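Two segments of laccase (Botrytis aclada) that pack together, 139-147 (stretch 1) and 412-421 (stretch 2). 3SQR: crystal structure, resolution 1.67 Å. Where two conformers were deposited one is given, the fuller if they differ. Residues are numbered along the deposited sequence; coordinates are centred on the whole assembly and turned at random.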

# COMPACT_ATOMS: atom_id res chain seq x y z
N VAL A 139 11.04 0.68 -7.04
CA VAL A 139 10.74 -0.68 -7.37
C VAL A 139 12.04 -1.30 -7.89
O VAL A 139 12.41 -0.95 -9.00
N PRO A 140 12.60 -2.22 -7.15
CA PRO A 140 13.85 -2.83 -7.62
C PRO A 140 13.56 -3.72 -8.80
O PRO A 140 12.56 -4.46 -8.80
N GLY A 141 14.43 -3.67 -9.82
CA GLY A 141 14.11 -4.37 -11.03
C GLY A 141 13.28 -3.61 -12.02
O GLY A 141 13.12 -4.04 -13.18
N VAL A 142 12.62 -2.54 -11.58
CA VAL A 142 11.86 -1.71 -12.51
C VAL A 142 12.40 -0.29 -12.58
O VAL A 142 12.76 0.21 -13.67
N THR A 143 12.47 0.42 -11.44
CA THR A 143 12.91 1.85 -11.44
C THR A 143 14.30 2.09 -10.88
O THR A 143 14.84 3.20 -10.92
N GLN A 144 14.89 1.04 -10.35
CA GLN A 144 16.24 1.07 -9.82
C GLN A 144 16.80 -0.33 -9.63
O GLN A 144 16.08 -1.32 -9.55
N CYS A 145 18.11 -0.39 -9.48
CA CYS A 145 18.75 -1.53 -8.90
C CYS A 145 18.53 -1.40 -7.38
O CYS A 145 18.38 -0.28 -6.87
N PRO A 146 18.62 -2.52 -6.69
CA PRO A 146 18.58 -2.47 -5.27
C PRO A 146 19.73 -1.65 -4.71
O PRO A 146 20.82 -1.55 -5.29
N ILE A 147 19.47 -1.05 -3.56
CA ILE A 147 20.50 -0.39 -2.77
C ILE A 147 21.31 -1.47 -2.04
O ILE A 147 20.77 -2.27 -1.22
N LEU A 412 9.31 -12.03 -13.25
CA LEU A 412 10.59 -12.31 -12.68
C LEU A 412 11.60 -11.31 -13.24
O LEU A 412 11.91 -11.25 -14.45
N LEU A 413 12.10 -10.48 -12.33
CA LEU A 413 12.91 -9.34 -12.71
C LEU A 413 14.37 -9.63 -12.36
O LEU A 413 14.67 -10.38 -11.44
N ASP A 414 15.23 -8.94 -13.08
CA ASP A 414 16.66 -8.93 -12.81
C ASP A 414 16.98 -7.63 -12.18
O ASP A 414 16.89 -6.57 -12.80
N TRP A 415 17.36 -7.71 -10.92
CA TRP A 415 17.66 -6.53 -10.12
C TRP A 415 18.83 -5.73 -10.66
O TRP A 415 18.89 -4.51 -10.48
N SER A 416 19.77 -6.39 -11.38
CA SER A 416 20.84 -5.67 -12.02
C SER A 416 20.47 -5.07 -13.39
O SER A 416 21.26 -4.34 -13.96
N SER A 417 19.29 -5.39 -13.92
CA SER A 417 18.88 -4.83 -15.18
C SER A 417 17.43 -4.46 -15.04
O SER A 417 16.51 -5.00 -15.66
N PRO A 418 17.22 -3.45 -14.21
CA PRO A 418 15.86 -2.96 -14.10
C PRO A 418 15.37 -2.40 -15.39
O PRO A 418 16.14 -1.97 -16.25
N THR A 419 14.05 -2.38 -15.57
CA THR A 419 13.42 -1.87 -16.77
C THR A 419 13.92 -0.51 -17.15
O THR A 419 14.06 -0.23 -18.34
N THR A 420 14.14 0.39 -16.17
CA THR A 420 14.61 1.71 -16.49
C THR A 420 16.02 1.69 -17.06
O THR A 420 16.33 2.50 -17.91
N LEU A 421 16.83 0.77 -16.60
CA LEU A 421 18.20 0.65 -17.18
C LEU A 421 18.07 0.22 -18.62
O LEU A 421 18.69 0.79 -19.52

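The most unusual feature of this contact is that where the two backbones come nearest, CA to CA, one of the two residues has no side chain: Gly-141 sits with its CA only 3.8 Å from the CA of Pro-418. Its backbone angles, 87/-17, would press a CB against the preceding carbonyl, and that CB would also lie 2.8 Å from Leu-413 CD1, a clash. Glycine is called for twice over, by its backbone angles and by the neighbouring Leu-413.

The bare backbone here does polar work. Gly-141 O accepts a hydrogen bond from Thr-419 N at 3.1 Å and also receives a CA-H...O contact from Pro-418 CA at 3.1 Å. One residue on, Val-142 O takes two hydrogen bonds from Thr-420, from its N at 2.9 Å and from its OG1 at 2.7 Å. Pro-418 occupies the N-cap position, so these carbonyls meet the first NH groups of a helix, which lack acceptors within the helix itself. Thr-420, chi1 m, points toward stretch 1, and its hydroxyl doubles the backbone bond; OG1 is also hydrogen-bonded elsewhere in the structure.

Around this polar centre the packing is apolar. Leu-413, m and t, points toward stretch 1 and brings CD1 to 3.4 Å from CG2 of Val-142 (chi1 t), although the CA-to-CB bond of that valine points away. Pro-418 also points toward its partner: its CB lies 3.5 Å from Gln-144 O, and its CD is 3.6 Å from SG of Cys-145.

Trp-415, with chi1 m, has the largest area covered by the other stretch. Pro-146 points toward stretch 2 and lays CG over one face of the Trp-415 ring, 3.9 Å from the centroid of the five-membered ring, a CH-pi contact. Gly-141 N lies at the ring edge, 3.8 Å from Trp-415 CD1, while Pro-140 CB approaches the same CD1 at 3.7 Å. The indole NE1 is satisfied elsewhere in the structure.

Cys-145, chi1 m, rests its SG 3.3 Å from Trp-415 O and is bonded covalently to a group elsewhere in the structure.

Side chains turned away shape the local backbone instead. Thr-143, chi1 p, accepts a hydrogen bond at OG1 from Val-139 N at 3.0 Å, and Gln-144, chi1 p, donates from NE2 to Cys-145 O at 2.8 Å. In stretch 2, Asp-414 OD1 accepts from both Ser-416 N at 2.9 Å and Ser-416 OG at 2.8 Å, bracing the type I turn that carries Trp-415. The rule to read here is carbonyls for the helix start, with Pro-146 and Pro-140 packed against Trp-415 beside it.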

# COMPACT_ATOMS: atom_id res chain seq x y z
CB VAL A 139 9.71 -0.84 -8.42
CG1 VAL A 139 9.39 -2.30 -8.70
CG2 VAL A 139 8.36 -0.10 -7.91
CB PRO A 140 14.32 -3.62 -6.39
CG PRO A 140 13.07 -4.02 -5.70
CD PRO A 140 12.05 -2.94 -5.99
CB VAL A 142 10.37 -1.68 -12.13
CG1 VAL A 142 9.60 -0.64 -13.05
CG2 VAL A 142 9.72 -3.11 -12.08
CB THR A 143 11.90 2.73 -10.69
OG1 THR A 143 11.89 2.34 -9.34
CG2 THR A 143 10.51 2.59 -11.29
CB GLN A 144 16.29 1.71 -8.43
CG GLN A 144 15.51 1.03 -7.37
CD GLN A 144 15.69 1.70 -6.02
OE1 GLN A 144 14.90 2.60 -5.66
NE2 GLN A 144 16.73 1.34 -5.30
CB CYS A 145 20.26 -1.54 -9.15
SG CYS A 145 20.67 -1.80 -10.92
CB PRO A 146 18.63 -3.91 -4.84
CG PRO A 146 18.18 -4.68 -6.05
CD PRO A 146 18.71 -3.91 -7.15
CB ILE A 147 19.91 0.54 -1.68
CG1 ILE A 147 18.92 1.53 -2.31
CG2 ILE A 147 21.06 1.30 -0.94
CD1 ILE A 147 18.00 2.31 -1.26
CB LEU A 412 10.98 -13.76 -12.96
CG LEU A 412 12.38 -14.23 -12.63
CD1 LEU A 412 12.57 -14.05 -11.16
CD2 LEU A 412 12.48 -15.68 -13.10
CB LEU A 413 12.45 -8.09 -12.00
CG LEU A 413 11.00 -7.67 -12.26
CD1 LEU A 413 10.77 -6.30 -11.59
CD2 LEU A 413 10.65 -7.60 -13.70
CB ASP A 414 17.44 -9.03 -14.14
CG ASP A 414 18.89 -9.23 -13.92
OD1 ASP A 414 19.42 -8.85 -12.86
OD2 ASP A 414 19.54 -9.73 -14.83
CB TRP A 415 17.95 -6.99 -8.71
CG TRP A 415 16.75 -7.30 -7.87
CD1 TRP A 415 15.48 -6.75 -7.95
CD2 TRP A 415 16.70 -8.23 -6.80
NE1 TRP A 415 14.68 -7.28 -7.01
CE2 TRP A 415 15.39 -8.19 -6.27
CE3 TRP A 415 17.65 -9.07 -6.21
CZ2 TRP A 415 15.01 -8.98 -5.18
CZ3 TRP A 415 17.23 -9.88 -5.16
CH2 TRP A 415 15.95 -9.80 -4.63
CB SER A 416 22.07 -6.61 -12.19
OG SER A 416 21.81 -7.51 -13.26
CB SER A 417 19.14 -5.84 -16.35
OG SER A 417 18.92 -5.21 -17.57
CB PRO A 418 15.98 -1.89 -13.03
CG PRO A 418 17.33 -1.44 -13.06
CD PRO A 418 18.16 -2.66 -13.40
CB THR A 419 11.88 -1.76 -16.56
OG1 THR A 419 11.44 -2.99 -15.97
CG2 THR A 419 11.17 -1.55 -17.88
CB THR A 420 14.53 2.68 -15.26
OG1 THR A 420 13.14 2.63 -14.87
CG2 THR A 420 14.76 4.09 -15.74
CB LEU A 421 19.04 -0.26 -16.36
CG LEU A 421 20.46 -0.50 -16.93
CD1 LEU A 421 21.18 0.85 -17.12
CD2 LEU A 421 21.18 -1.43 -15.98